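PDB 3Q15: response regulator aspartate phosphatase H from Bacillus subtilis, which dephosphorylates the sporulation phosphotransferase Spo0F, also acts on the response regulator ComA, and takes part in separating competence from sporulation in time. Local coordinates for residues Ser178-Phe186 and Asn217-Asn227. Numbering follows the deposited sequence.
With SO4 (sulfate ion), chain F.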
ATOM      1  N   SER A 178      -6.202 -22.671  13.064  1.00 56.54           N
ATOM      2  CA  SER A 178      -4.767 -22.762  13.328  1.00 55.72           C
ATOM      3  C   SER A 178      -3.943 -22.728  12.045  1.00 56.10           C
ATOM      4  O   SER A 178      -2.888 -22.097  11.992  1.00 54.33           O
ATOM      5  CB  SER A 178      -4.444 -24.025  14.134  1.00 58.45           C
ATOM      6  OG  SER A 178      -4.933 -25.188  13.488  1.00 61.64           O
ATOM      7  N   ILE A 179      -4.427 -23.409  11.012  1.00 57.89           N
ATOM      8  CA  ILE A 179      -3.743 -23.423   9.723  1.00 54.39           C
ATOM      9  C   ILE A 179      -3.506 -22.006   9.198  1.00 52.50           C
ATOM     10  O   ILE A 179      -2.383 -21.645   8.841  1.00 49.32           O
ATOM     11  CB  ILE A 179      -4.526 -24.240   8.674  1.00 57.21           C
ATOM     12  CG1 ILE A 179      -4.581 -25.714   9.080  1.00 59.77           C
ATOM     13  CG2 ILE A 179      -3.901 -24.085   7.296  1.00 55.51           C
ATOM     14  CD1 ILE A 179      -3.217 -26.332   9.325  1.00 59.41           C
ATOM     15  N   ARG A 180      -4.568 -21.207   9.146  1.00 54.46           N
ATOM     16  CA  ARG A 180      -4.457 -19.824   8.692  1.00 50.75           C
ATOM     17  C   ARG A 180      -3.531 -19.023   9.596  1.00 45.95           C
ATOM     18  O   ARG A 180      -2.874 -18.086   9.146  1.00 46.73           O
ATOM     19  CB  ARG A 180      -5.833 -19.150   8.628  1.00 49.84           C
ATOM     20  CG  ARG A 180      -6.586 -19.375   7.322  1.00 49.36           C
ATOM     21  CD  ARG A 180      -5.906 -18.663   6.161  1.00 50.17           C
ATOM     22  NE  ARG A 180      -6.742 -18.645   4.964  1.00 52.80           N
ATOM     23  CZ  ARG A 180      -6.380 -19.137   3.782  1.00 53.26           C
ATOM     24  NH1 ARG A 180      -5.185 -19.690   3.624  1.00 50.80           N
ATOM     25  NH2 ARG A 180      -7.214 -19.068   2.754  1.00 52.03           N
ATOM     26  N   THR A 181      -3.489 -19.395  10.871  1.00 46.43           N
ATOM     27  CA  THR A 181      -2.648 -18.716  11.850  1.00 46.36           C
ATOM     28  C   THR A 181      -1.183 -18.976  11.545  1.00 45.45           C
ATOM     29  O   THR A 181      -0.359 -18.069  11.584  1.00 47.08           O
ATOM     30  CB  THR A 181      -2.967 -19.196  13.286  1.00 51.22           C
ATOM     31  OG1 THR A 181      -4.322 -18.866  13.609  1.00 49.80           O
ATOM     32  CG2 THR A 181      -2.043 -18.538  14.299  1.00 52.30           C
ATOM     33  N   ILE A 182      -0.867 -20.228  11.235  1.00 46.47           N
ATOM     34  CA  ILE A 182       0.489 -20.606  10.874  1.00 46.75           C
ATOM     35  C   ILE A 182       0.905 -19.914   9.582  1.00 49.08           C
ATOM     36  O   ILE A 182       1.992 -19.338   9.500  1.00 45.87           O
ATOM     37  CB  ILE A 182       0.622 -22.127  10.720  1.00 48.89           C
ATOM     38  CG1 ILE A 182       0.430 -22.812  12.080  1.00 50.74           C
ATOM     39  CG2 ILE A 182       1.972 -22.483  10.123  1.00 50.33           C
ATOM     40  CD1 ILE A 182       0.386 -24.317  12.016  1.00 49.22           C
ATOM     41  N   GLN A 183       0.028 -19.963   8.582  1.00 50.12           N
ATOM     42  CA  GLN A 183       0.285 -19.303   7.304  1.00 48.10           C
ATOM     43  C   GLN A 183       0.473 -17.804   7.501  1.00 46.58           C
ATOM     44  O   GLN A 183       1.281 -17.180   6.819  1.00 49.62           O
ATOM     45  CB  GLN A 183      -0.858 -19.560   6.316  1.00 46.45           C
ATOM     46  CG  GLN A 183      -1.005 -21.008   5.881  1.00 45.77           C
ATOM     47  CD  GLN A 183      -2.323 -21.276   5.172  1.00 48.69           C
ATOM     48  OE1 GLN A 183      -3.377 -20.782   5.580  1.00 48.03           O
ATOM     49  NE2 GLN A 183      -2.267 -22.057   4.102  1.00 49.39           N
ATOM     50  N   SER A 184      -0.278 -17.230   8.436  1.00 45.07           N
ATOM     51  CA  SER A 184      -0.170 -15.801   8.724  1.00 43.03           C
ATOM     52  C   SER A 184       1.169 -15.478   9.373  1.00 44.95           C
ATOM     53  O   SER A 184       1.761 -14.430   9.111  1.00 45.41           O
ATOM     54  CB  SER A 184      -1.324 -15.330   9.608  1.00 40.71           C
ATOM     55  OG  SER A 184      -2.556 -15.409   8.912  1.00 41.95           O
ATOM     56  N   LEU A 185       1.644 -16.387  10.216  1.00 44.35           N
ATOM     57  CA  LEU A 185       2.946 -16.229  10.845  1.00 45.04           C
ATOM     58  C   LEU A 185       4.057 -16.301   9.805  1.00 42.23           C
ATOM     59  O   LEU A 185       5.014 -15.525   9.855  1.00 41.65           O
ATOM     60  CB  LEU A 185       3.149 -17.288  11.935  1.00 40.45           C
ATOM     61  CG  LEU A 185       2.202 -17.165  13.134  1.00 42.87           C
ATOM     62  CD1 LEU A 185       2.266 -18.398  14.031  1.00 46.47           C
ATOM     63  CD2 LEU A 185       2.506 -15.903  13.930  1.00 42.37           C
ATOM     64  N   PHE A 186       3.929 -17.234   8.864  1.00 39.22           N
ATOM     65  CA  PHE A 186       4.888 -17.334   7.762  1.00 44.99           C
ATOM     66  C   PHE A 186       4.936 -16.042   6.952  1.00 42.35           C
ATOM     67  O   PHE A 186       6.011 -15.573   6.574  1.00 38.93           O
ATOM     68  CB  PHE A 186       4.560 -18.518   6.844  1.00 43.30           C
ATOM     69  CG  PHE A 186       4.835 -19.859   7.462  1.00 42.93           C
ATOM     70  CD1 PHE A 186       5.555 -19.959   8.643  1.00 43.77           C
ATOM     71  CD2 PHE A 186       4.376 -21.020   6.864  1.00 44.44           C
ATOM     72  CE1 PHE A 186       5.810 -21.192   9.219  1.00 43.24           C
ATOM     73  CE2 PHE A 186       4.630 -22.257   7.434  1.00 50.01           C
ATOM     74  CZ  PHE A 186       5.349 -22.341   8.615  1.00 49.33           C
ATOM     75  N   ASN A 217       0.457 -31.427  12.784  1.00 60.26           N
ATOM     76  CA  ASN A 217       0.506 -31.338  11.329  1.00 59.94           C
ATOM     77  C   ASN A 217       1.946 -31.454  10.843  1.00 56.70           C
ATOM     78  O   ASN A 217       2.725 -30.511  10.961  1.00 51.74           O
ATOM     79  CB  ASN A 217      -0.126 -30.030  10.847  1.00 59.67           C
ATOM     80  CG  ASN A 217      -0.257 -29.966   9.336  1.00 60.86           C
ATOM     81  OD1 ASN A 217       0.715 -30.168   8.606  1.00 61.00           O
ATOM     82  ND2 ASN A 217      -1.468 -29.692   8.857  1.00 59.14           N
ATOM     83  N   ASP A 218       2.295 -32.617  10.303  1.00 59.72           N
ATOM     84  CA  ASP A 218       3.674 -32.903   9.915  1.00 62.04           C
ATOM     85  C   ASP A 218       4.213 -31.951   8.848  1.00 60.88           C
ATOM     86  O   ASP A 218       5.335 -31.454   8.961  1.00 58.37           O
ATOM     87  CB  ASP A 218       3.808 -34.350   9.442  1.00 65.59           C
ATOM     88  CG  ASP A 218       3.479 -35.348  10.533  1.00 68.64           C
ATOM     89  OD1 ASP A 218       2.814 -36.360  10.227  1.00 72.49           O
ATOM     90  OD2 ASP A 218       3.887 -35.123  11.694  1.00 67.79           O
ATOM     91  N   ARG A 219       3.422 -31.697   7.813  1.00 61.28           N
ATOM     92  CA  ARG A 219       3.875 -30.809   6.751  1.00 61.67           C
ATOM     93  C   ARG A 219       4.298 -29.459   7.321  1.00 58.71           C
ATOM     94  O   ARG A 219       5.387 -28.969   7.024  1.00 58.44           O
ATOM     95  CB  ARG A 219       2.803 -30.630   5.674  1.00 63.49           C
ATOM     96  CG  ARG A 219       3.174 -29.597   4.615  1.00 65.36           C
ATOM     97  CD  ARG A 219       2.287 -29.714   3.385  1.00 69.18           C
ATOM     98  NE  ARG A 219       2.461 -31.004   2.726  1.00 73.90           N
ATOM     99  CZ  ARG A 219       3.378 -31.254   1.797  1.00 75.37           C
ATOM    100  NH1 ARG A 219       4.210 -30.296   1.406  1.00 74.29           N
ATOM    101  NH2 ARG A 219       3.463 -32.462   1.256  1.00 75.87           N
ATOM    102  N   PHE A 220       3.443 -28.866   8.150  1.00 54.73           N
ATOM    103  CA  PHE A 220       3.734 -27.553   8.717  1.00 53.15           C
ATOM    104  C   PHE A 220       4.816 -27.593   9.792  1.00 52.17           C
ATOM    105  O   PHE A 220       5.432 -26.573  10.098  1.00 48.86           O
ATOM    106  CB  PHE A 220       2.464 -26.892   9.248  1.00 54.10           C
ATOM    107  CG  PHE A 220       1.594 -26.319   8.172  1.00 58.07           C
ATOM    108  CD1 PHE A 220       2.019 -25.230   7.428  1.00 56.65           C
ATOM    109  CD2 PHE A 220       0.351 -26.869   7.901  1.00 62.65           C
ATOM    110  CE1 PHE A 220       1.221 -24.701   6.429  1.00 59.17           C
ATOM    111  CE2 PHE A 220      -0.452 -26.344   6.906  1.00 63.72           C
ATOM    112  CZ  PHE A 220      -0.018 -25.260   6.169  1.00 61.65           C
ATOM    113  N   ILE A 221       5.044 -28.771  10.361  1.00 53.71           N
ATOM    114  CA  ILE A 221       6.160 -28.956  11.277  1.00 53.37           C
ATOM    115  C   ILE A 221       7.462 -28.914  10.483  1.00 52.26           C
ATOM    116  O   ILE A 221       8.415 -28.235  10.862  1.00 54.70           O
ATOM    117  CB  ILE A 221       6.061 -30.291  12.049  1.00 51.58           C
ATOM    118  CG1 ILE A 221       4.880 -30.259  13.021  1.00 51.63           C
ATOM    119  CG2 ILE A 221       7.348 -30.564  12.808  1.00 47.69           C
ATOM    120  CD1 ILE A 221       4.699 -31.541  13.811  1.00 49.47           C
ATOM    121  N   ALA A 222       7.483 -29.637   9.370  1.00 52.07           N
ATOM    122  CA  ALA A 222       8.643 -29.657   8.489  1.00 52.84           C
ATOM    123  C   ALA A 222       8.911 -28.279   7.892  1.00 50.27           C
ATOM    124  O   ALA A 222      10.053 -27.821   7.851  1.00 49.71           O
ATOM    125  CB  ALA A 222       8.442 -30.681   7.387  1.00 56.30           C
ATOM    126  N   ILE A 223       7.854 -27.620   7.427  1.00 50.12           N
ATOM    127  CA  ILE A 223       7.994 -26.304   6.814  1.00 48.33           C
ATOM    128  C   ILE A 223       8.470 -25.269   7.824  1.00 46.86           C
ATOM    129  O   ILE A 223       9.339 -24.451   7.520  1.00 48.49           O
ATOM    130  CB  ILE A 223       6.676 -25.824   6.171  1.00 51.71           C
ATOM    131  CG1 ILE A 223       6.284 -26.741   5.010  1.00 53.00           C
ATOM    132  CG2 ILE A 223       6.818 -24.395   5.680  1.00 52.76           C
ATOM    133  CD1 ILE A 223       4.933 -26.420   4.400  1.00 52.78           C
ATOM    134  N   SER A 224       7.901 -25.311   9.026  1.00 44.92           N
ATOM    135  CA  SER A 224       8.301 -24.401  10.098  1.00 46.65           C
ATOM    136  C   SER A 224       9.778 -24.560  10.432  1.00 44.64           C
ATOM    137  O   SER A 224      10.496 -23.573  10.610  1.00 40.23           O
ATOM    138  CB  SER A 224       7.463 -24.641  11.357  1.00 47.90           C
ATOM    139  OG  SER A 224       6.087 -24.392  11.110  1.00 48.08           O
ATOM    140  N   LEU A 225      10.220 -25.810  10.524  1.00 46.53           N
ATOM    141  CA  LEU A 225      11.608 -26.117  10.849  1.00 46.88           C
ATOM    142  C   LEU A 225      12.533 -25.634   9.738  1.00 48.06           C
ATOM    143  O   LEU A 225      13.621 -25.120   9.999  1.00 47.41           O
ATOM    144  CB  LEU A 225      11.778 -27.621  11.069  1.00 48.32           C
ATOM    145  CG  LEU A 225      11.170 -28.202  12.349  1.00 48.64           C
ATOM    146  CD1 LEU A 225      11.154 -29.724  12.298  1.00 50.21           C
ATOM    147  CD2 LEU A 225      11.934 -27.717  13.576  1.00 47.50           C
ATOM    148  N   LEU A 226      12.088 -25.802   8.498  1.00 48.01           N
ATOM    149  CA  LEU A 226      12.830 -25.315   7.341  1.00 47.41           C
ATOM    150  C   LEU A 226      12.942 -23.795   7.375  1.00 44.70           C
ATOM    151  O   LEU A 226      14.013 -23.233   7.147  1.00 42.99           O
ATOM    152  CB  LEU A 226      12.142 -25.758   6.052  1.00 48.32           C
ATOM    153  CG  LEU A 226      12.709 -25.197   4.748  1.00 50.78           C
ATOM    154  CD1 LEU A 226      14.181 -25.546   4.607  1.00 52.03           C
ATOM    155  CD2 LEU A 226      11.915 -25.733   3.574  1.00 49.21           C
ATOM    156  N   ASN A 227      11.826 -23.135   7.661  1.00 43.13           N
ATOM    157  CA  ASN A 227      11.800 -21.682   7.747  1.00 42.57           C
ATOM    158  C   ASN A 227      12.709 -21.157   8.851  1.00 41.23           C
ATOM    159  O   ASN A 227      13.404 -20.158   8.670  1.00 40.22           O
ATOM    160  CB  ASN A 227      10.364 -21.180   7.929  1.00 46.15           C
ATOM    161  CG  ASN A 227       9.533 -21.338   6.668  1.00 47.77           C
ATOM    162  OD1 ASN A 227      10.072 -21.572   5.590  1.00 46.17           O
ATOM    163  ND2 ASN A 227       8.219 -21.202   6.797  1.00 49.82           N
TER
HETATM  164  S   SO4 F 378      -5.319 -21.172   0.240  1.00103.43           S
HETATM  165  O1  SO4 F 378      -5.293 -21.936   1.484  1.00103.54           O
HETATM  166  O2  SO4 F 378      -5.152 -22.081  -0.890  1.00104.53           O
HETATM  167  O3  SO4 F 378      -6.595 -20.471   0.116  1.00101.81           O
HETATM  168  O4  SO4 F 378      -4.226 -20.203   0.248  1.00102.51           O
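Two helices of successive tetratricopeptide repeats, 178-194 of the predicted third and 218-235 of the predicted fourth, lie side by side with Phe186 and Phe220 interlocked between them. The Phe186 ring is a knob in a hole made by Phe220, Ile223, Ser224 and Asn227. Asn227 ND2 sits 3.3 Å above the ring plane of Phe186, over its centre, the amide standing almost upright on the ring (planes 85° apart). Ser224 OG meets the ring edge in plane, 3.3 Å from Phe186 CZ, while Ile223 CG2 comes to 3.5 Å from Phe186 CE2. In return Phe220 enters a hole among Ile179, Ile182, Gln183 and Phe186; Ile179 CD1 lies 3.7 Å from Phe220 CE2, the two side chains crossing at about a right angle. The segment axes run nearly parallel, 14° apart, as expected for equivalent helices of adjoining TPR units, and helix 198-214 packs against both segments, through Ile182 and Phe186 on one and Ile221 on the other. Asn217, with CG anti to its N (chi1 -173°), is the N-cap of helix 218-235: its OD1 accepts a nearly straight hydrogen bond from Phe220 N at 3.1 Å. On the flank of helix 178-194, a bend at chi2 carries the Arg180 guanidinium to Gln183 OE1, which NH1 reaches at 2.9 Å, and to a sulfate, probably from the crystallisation liquor, held at the guanidinium edge by hydrogen bonds from NH1 and NH2. With an alanine at Arg180, the sulfate and Glu142, the salt-bridge partner of Arg180 NH2, would probably lose their cationic mate and the Gln183 amide would be freer to turn.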